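XRE-family like protein (Pseudomonas syringae pv. tomato, PDB 3F6W) probably binds DNA through a helix-turn-helix domain of the XRE family, as a small all-helical transcriptional regulator that forms a two-chain assembly. Local coordinates at residues R11-L16 / E48-R53; E21-A26 / R64-D69. All blocks are in the same frame, centred on the assembly; numbering follows the deposited sequence.

Interaction 1: residues R11-L16 / E48-R53; sequences RYQALL and ENAERR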
loop_
_atom_site.group_PDB
_atom_site.type_symbol
_atom_site.label_atom_id
_atom_site.label_comp_id
_atom_site.label_asym_id
_atom_site.label_seq_id
_atom_site.Cartn_x
_atom_site.Cartn_y
_atom_site.Cartn_z
ATOM N N ARG A 11 1.374 -2.223 -3.192
ATOM C CA ARG A 11 2.344 -1.889 -4.218
ATOM C C ARG A 11 2.179 -2.843 -5.386
ATOM O O ARG A 11 2.296 -2.447 -6.545
ATOM C CB ARG A 11 3.751 -1.987 -3.651
ATOM C CG ARG A 11 4.082 -0.818 -2.745
ATOM C CD ARG A 11 5.198 -1.205 -1.781
ATOM N NE ARG A 11 6.471 -1.395 -2.453
ATOM C CZ ARG A 11 7.405 -2.252 -2.037
ATOM N NH1 ARG A 11 7.195 -3.018 -0.955
ATOM N NH2 ARG A 11 8.539 -2.362 -2.706
ATOM N N TYR A 12 1.898 -4.101 -5.067
ATOM C CA TYR A 12 1.675 -5.101 -6.106
ATOM C C TYR A 12 0.410 -4.750 -6.890
ATOM O O TYR A 12 0.390 -4.809 -8.118
ATOM C CB TYR A 12 1.579 -6.501 -5.493
ATOM C CG TYR A 12 1.486 -7.577 -6.559
ATOM C CD1 TYR A 12 2.627 -8.093 -7.146
ATOM C CD2 TYR A 12 0.256 -8.042 -6.994
ATOM C CE1 TYR A 12 2.554 -9.059 -8.146
ATOM C CE2 TYR A 12 0.166 -9.018 -7.995
ATOM C CZ TYR A 12 1.325 -9.524 -8.549
ATOM O OH TYR A 12 1.243 -10.473 -9.536
ATOM N N GLN A 13 -0.643 -4.335 -6.190
ATOM C CA GLN A 13 -1.874 -3.999 -6.893
ATOM C C GLN A 13 -1.685 -2.766 -7.773
ATOM O O GLN A 13 -2.226 -2.710 -8.884
ATOM C CB GLN A 13 -3.038 -3.827 -5.919
ATOM C CG GLN A 13 -3.481 -5.138 -5.275
ATOM C CD GLN A 13 -4.279 -6.021 -6.221
ATOM O OE1 GLN A 13 -4.043 -7.226 -6.311
ATOM N NE2 GLN A 13 -5.229 -5.423 -6.928
ATOM N N ALA A 14 -0.898 -1.806 -7.293
ATOM C CA ALA A 14 -0.588 -0.605 -8.065
ATOM C C ALA A 14 0.193 -0.971 -9.321
ATOM O O ALA A 14 -0.074 -0.448 -10.406
ATOM C CB ALA A 14 0.200 0.419 -7.200
ATOM N N LEU A 15 1.148 -1.888 -9.187
ATOM C CA LEU A 15 1.843 -2.397 -10.366
ATOM C C LEU A 15 0.876 -3.027 -11.377
ATOM O O LEU A 15 0.981 -2.769 -12.582
ATOM C CB LEU A 15 2.943 -3.390 -9.977
ATOM C CG LEU A 15 3.830 -3.840 -11.134
ATOM C CD1 LEU A 15 4.469 -2.626 -11.792
ATOM C CD2 LEU A 15 4.894 -4.800 -10.625
ATOM N N LEU A 16 -0.069 -3.841 -10.908
ATOM C CA LEU A 16 -1.064 -4.394 -11.838
ATOM C C LEU A 16 -1.888 -3.286 -12.520
ATOM O O LEU A 16 -2.198 -3.372 -13.713
ATOM C CB LEU A 16 -2.002 -5.380 -11.144
ATOM C CG LEU A 16 -1.401 -6.696 -10.622
ATOM C CD1 LEU A 16 -2.521 -7.576 -10.074
ATOM C CD2 LEU A 16 -0.596 -7.417 -11.716
ATOM N N GLU A 48 -3.670 -10.324 -14.606
ATOM C CA GLU A 48 -4.378 -9.043 -14.423
ATOM C C GLU A 48 -5.420 -9.078 -13.306
ATOM O O GLU A 48 -5.641 -8.078 -12.624
ATOM C CB GLU A 48 -4.986 -8.538 -15.737
ATOM C CG GLU A 48 -3.939 -8.366 -16.835
ATOM C CD GLU A 48 -4.467 -7.703 -18.101
ATOM O OE1 GLU A 48 -5.691 -7.617 -18.279
ATOM O OE2 GLU A 48 -3.646 -7.259 -18.919
ATOM N N ASN A 49 -6.051 -10.230 -13.115
ATOM C CA ASN A 49 -7.055 -10.382 -12.072
ATOM C C ASN A 49 -6.481 -10.690 -10.695
ATOM O O ASN A 49 -7.235 -10.890 -9.759
ATOM C CB ASN A 49 -8.043 -11.487 -12.449
ATOM C CG ASN A 49 -8.768 -11.196 -13.747
ATOM O OD1 ASN A 49 -8.742 -10.073 -14.242
ATOM N ND2 ASN A 49 -9.413 -12.213 -14.309
ATOM N N ALA A 50 -5.157 -10.748 -10.583
ATOM C CA ALA A 50 -4.479 -11.130 -9.342
ATOM C C ALA A 50 -4.824 -12.528 -8.846
ATOM O O ALA A 50 -4.847 -12.778 -7.632
ATOM C CB ALA A 50 -4.744 -10.103 -8.242
ATOM N N GLU A 51 -5.084 -13.436 -9.779
ATOM C CA GLU A 51 -5.345 -14.834 -9.445
ATOM C C GLU A 51 -4.102 -15.720 -9.638
ATOM O O GLU A 51 -4.153 -16.930 -9.442
ATOM C CB GLU A 51 -6.515 -15.371 -10.269
ATOM C CG GLU A 51 -7.814 -14.586 -10.065
ATOM C CD GLU A 51 -8.475 -14.857 -8.725
ATOM O OE1 GLU A 51 -7.990 -15.735 -7.980
ATOM N N ARG A 52 -2.995 -15.116 -10.048
ATOM C CA ARG A 52 -1.703 -15.810 -10.034
ATOM C C ARG A 52 -0.641 -14.756 -9.772
ATOM O O ARG A 52 -0.881 -13.594 -10.046
ATOM C CB ARG A 52 -1.442 -16.542 -11.358
ATOM C CG ARG A 52 -1.072 -15.637 -12.511
ATOM C CD ARG A 52 -0.637 -16.423 -13.764
ATOM N NE ARG A 52 0.533 -17.286 -13.581
ATOM C CZ ARG A 52 1.798 -16.861 -13.552
ATOM N NH1 ARG A 52 2.075 -15.573 -13.666
ATOM N NH2 ARG A 52 2.789 -17.724 -13.392
ATOM N N ARG A 53 0.523 -15.160 -9.267
ATOM C CA ARG A 53 1.570 -14.198 -8.902
ATOM C C ARG A 53 2.565 -14.013 -10.047
ATOM O O ARG A 53 3.023 -14.987 -10.648
ATOM C CB ARG A 53 2.341 -14.651 -7.654
ATOM C CG ARG A 53 1.513 -15.217 -6.511
ATOM C CD ARG A 53 0.643 -14.162 -5.856
ATOM N NE ARG A 53 1.370 -12.944 -5.502
ATOM C CZ ARG A 53 0.772 -11.765 -5.343
ATOM N NH1 ARG A 53 -0.543 -11.659 -5.510
ATOM N NH2 ARG A 53 1.475 -10.693 -5.024
HETATM O O HOH W 1 -1.140 -11.068 -10.475
HETATM O O HOH W 2 -2.733 -9.274 -5.029
#

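Interaction 2: residues E21-A26 / R64-D69; sequences EARSAA and RGIGTD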
loop_
_atom_site.group_PDB
_atom_site.type_symbol
_atom_site.label_atom_id
_atom_site.label_comp_id
_atom_site.label_asym_id
_atom_site.label_seq_id
_atom_site.Cartn_x
_atom_site.Cartn_y
_atom_site.Cartn_z
ATOM N N GLU A 21 -3.116 -0.309 -17.430
ATOM C CA GLU A 21 -3.059 0.960 -18.153
ATOM C C GLU A 21 -2.170 0.835 -19.395
ATOM O O GLU A 21 -2.520 1.305 -20.485
ATOM C CB GLU A 21 -2.497 2.041 -17.244
ATOM C CG GLU A 21 -2.467 3.433 -17.842
ATOM C CD GLU A 21 -2.197 4.463 -16.756
ATOM O OE1 GLU A 21 -1.034 4.565 -16.327
ATOM O OE2 GLU A 21 -3.145 5.141 -16.316
ATOM N N ALA A 22 -1.002 0.218 -19.221
ATOM C CA ALA A 22 -0.047 0.078 -20.325
ATOM C C ALA A 22 -0.567 -0.823 -21.443
ATOM O O ALA A 22 -0.431 -0.490 -22.624
ATOM C CB ALA A 22 1.312 -0.409 -19.819
ATOM N N ARG A 23 -1.164 -1.959 -21.092
ATOM C CA ARG A 23 -1.660 -2.849 -22.151
ATOM C C ARG A 23 -2.800 -2.188 -22.917
ATOM O O ARG A 23 -2.847 -2.220 -24.152
ATOM C CB ARG A 23 -2.121 -4.209 -21.612
ATOM C CG ARG A 23 -2.675 -5.109 -22.732
ATOM C CD ARG A 23 -3.140 -6.479 -22.240
ATOM N NE ARG A 23 -4.278 -6.409 -21.322
ATOM C CZ ARG A 23 -5.519 -6.091 -21.671
ATOM N NH1 ARG A 23 -5.805 -5.787 -22.931
ATOM N NH2 ARG A 23 -6.476 -6.072 -20.754
ATOM N N SER A 24 -3.720 -1.592 -22.168
ATOM C CA SER A 24 -4.828 -0.859 -22.768
ATOM C C SER A 24 -4.334 0.261 -23.682
ATOM O O SER A 24 -4.874 0.464 -24.765
ATOM C CB SER A 24 -5.750 -0.286 -21.684
ATOM O OG SER A 24 -6.758 0.543 -22.254
ATOM N N ALA A 25 -3.317 0.999 -23.243
ATOM C CA ALA A 25 -2.783 2.102 -24.046
ATOM C C ALA A 25 -2.156 1.593 -25.334
ATOM O O ALA A 25 -2.176 2.281 -26.359
ATOM C CB ALA A 25 -1.744 2.887 -23.266
ATOM N N ALA A 26 -1.577 0.400 -25.264
ATOM C CA ALA A 26 -0.878 -0.178 -26.413
ATOM C C ALA A 26 -1.868 -0.699 -27.457
ATOM O O ALA A 26 -1.496 -0.977 -28.601
ATOM C CB ALA A 26 0.089 -1.292 -25.949
ATOM N N ARG A 64 7.735 -6.279 -22.178
ATOM C CA ARG A 64 8.234 -6.293 -23.549
ATOM C C ARG A 64 7.102 -6.641 -24.511
ATOM O O ARG A 64 7.019 -6.090 -25.608
ATOM C CB ARG A 64 9.418 -7.258 -23.713
ATOM C CG ARG A 64 10.792 -6.615 -23.539
ATOM C CD ARG A 64 11.067 -6.271 -22.100
ATOM N NE ARG A 64 12.357 -5.618 -21.893
ATOM C CZ ARG A 64 13.421 -6.204 -21.348
ATOM N NH1 ARG A 64 13.367 -7.473 -20.968
ATOM N NH2 ARG A 64 14.549 -5.526 -21.188
ATOM N N GLY A 65 6.220 -7.539 -24.091
ATOM C CA GLY A 65 5.118 -7.966 -24.942
ATOM C C GLY A 65 4.145 -6.832 -25.254
ATOM O O GLY A 65 3.513 -6.800 -26.312
ATOM N N ILE A 66 4.017 -5.890 -24.330
ATOM C CA ILE A 66 3.145 -4.743 -24.576
ATOM C C ILE A 66 3.894 -3.525 -25.105
ATOM O O ILE A 66 3.279 -2.551 -25.518
ATOM C CB ILE A 66 2.325 -4.362 -23.341
ATOM C CG1 ILE A 66 3.230 -4.094 -22.150
ATOM C CG2 ILE A 66 1.329 -5.457 -23.011
ATOM C CD1 ILE A 66 2.446 -3.770 -20.887
ATOM N N GLY A 67 5.219 -3.571 -25.084
ATOM C CA GLY A 67 6.006 -2.486 -25.629
ATOM C C GLY A 67 6.503 -1.483 -24.608
ATOM O O GLY A 67 7.009 -0.427 -24.973
ATOM N N THR A 68 6.360 -1.795 -23.323
ATOM C CA THR A 68 6.784 -0.859 -22.284
ATOM C C THR A 68 8.031 -1.324 -21.531
ATOM O O THR A 68 8.178 -2.503 -21.212
ATOM C CB THR A 68 5.649 -0.543 -21.286
ATOM O OG1 THR A 68 6.111 0.414 -20.324
ATOM C CG2 THR A 68 5.197 -1.801 -20.569
ATOM N N ASP A 69 8.928 -0.377 -21.259
ATOM C CA ASP A 69 10.213 -0.646 -20.617
ATOM C C ASP A 69 10.003 -1.076 -19.162
ATOM O O ASP A 69 9.506 -0.298 -18.348
ATOM C CB ASP A 69 11.084 0.617 -20.688
ATOM C CG ASP A 69 12.473 0.420 -20.108
ATOM O OD1 ASP A 69 12.686 -0.525 -19.324
ATOM O OD2 ASP A 69 13.366 1.231 -20.434
#

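Interaction 1: residues R11-L16 / E48-R53
Helix 3-26 passes the loop that leaves helix 41-48, and the two backbones come nearest where Leu16 CA lies 6.3 Å from Glu48 CA. At Ala50 the phi angle turns positive (60°) and a Schellman motif ends helix 41-48, aiming the Ala50 methyl at helix 3-26. Leu16 CD1 packs on that methyl, 3.8 Å from Ala50 CB, with CG set anti to its own carbonyl carbon. One turn earlier on the helix, Tyr12 meets Arg53, farther along the loop, and this pair carries most of the contact. With CG anti to the backbone N (chi1 -174°), Tyr12 reaches out to the loop, while Arg53, bent at chi2 and chi3, folds back over one face of the ring. Its NH2 sits above the ring centre, and Arg53 CZ is 4.0 Å from the Tyr12 ring centroid: a cation-pi pair, with guanidinium and ring inclined by 35°. Two waters extend the grip. One takes the proton of Tyr12 OH at 2.6 Å and donates to Arg52 O; the same phenol oxygen also bonds Leu54 N, which helps fix the ring. The other donates to Gln13 OE1 and accepts a longer bond, 3.3 Å, from Arg53 NH1. The contact thus fastens the long first helix to the loop between helices 41-48 and 56-66, within the compact all-helical helix-turn-helix fold of XRE-family proteins.

Interaction 2: residues E21-A26 / R64-D69
The C-terminal turns of helix 3-26 run past the end of helix 56-66, with Arg23 CA 5.7 Å from Ile66 CA and Ala22 CA 7.2 Å from Thr68 CA. Ile66 is the wedge, and its two branches divide the work. Its CG1 takes the crowded position between backbone N and carbonyl carbon (chi1 56°), which carries CD1 to within 3.7 Å of Ala22 CB. The other branch, CG2, lies 3.9 Å from Arg23 CB and touches CG as well, so the aliphatic root of Arg23 crosses the isoleucine at about a right angle. Thr68 adds its methyl from beyond the helix end, CG2 standing 4.2 Å from Ala22 CB. One turn on, Ala26 CB rests 3.5 Å from Ile66 O. Between Ile66 and Thr68, Gly67 takes positive phi (97°) as the C-prime residue of a Schellman motif, turning the chain toward Asp69, the N-cap of helix 70-78. The charged end of Arg23 leads away to Glu48 and to Ile28 O, while Leu33 of helix 30-37 also packs on Ile66. The side chains thus meet through methyl and methylene groups, with one carbonyl, Ile66 O, facing the Ala26 methyl; the small alanines let the helix end come close.

How the interactions relate
Helix 3-26 is common to both contacts: interaction 1 uses its middle and interaction 2 its C-terminal turns, with centres 15 Å apart. Their segments alternate along the chain, so the one helix is tied first to the loop after helix 41-48 and then to the end of helix 56-66. A salt bridge joins them directly, Glu48 OE2 lying 2.6 Å from Arg23 NE. Around this bridge, Arg23 bonds Ile28 O in the loop after helix 3-26, and Glu48 OE1 bonds Gln30 at the start of helix 30-37. All four segments belong to the helix-turn-helix domain.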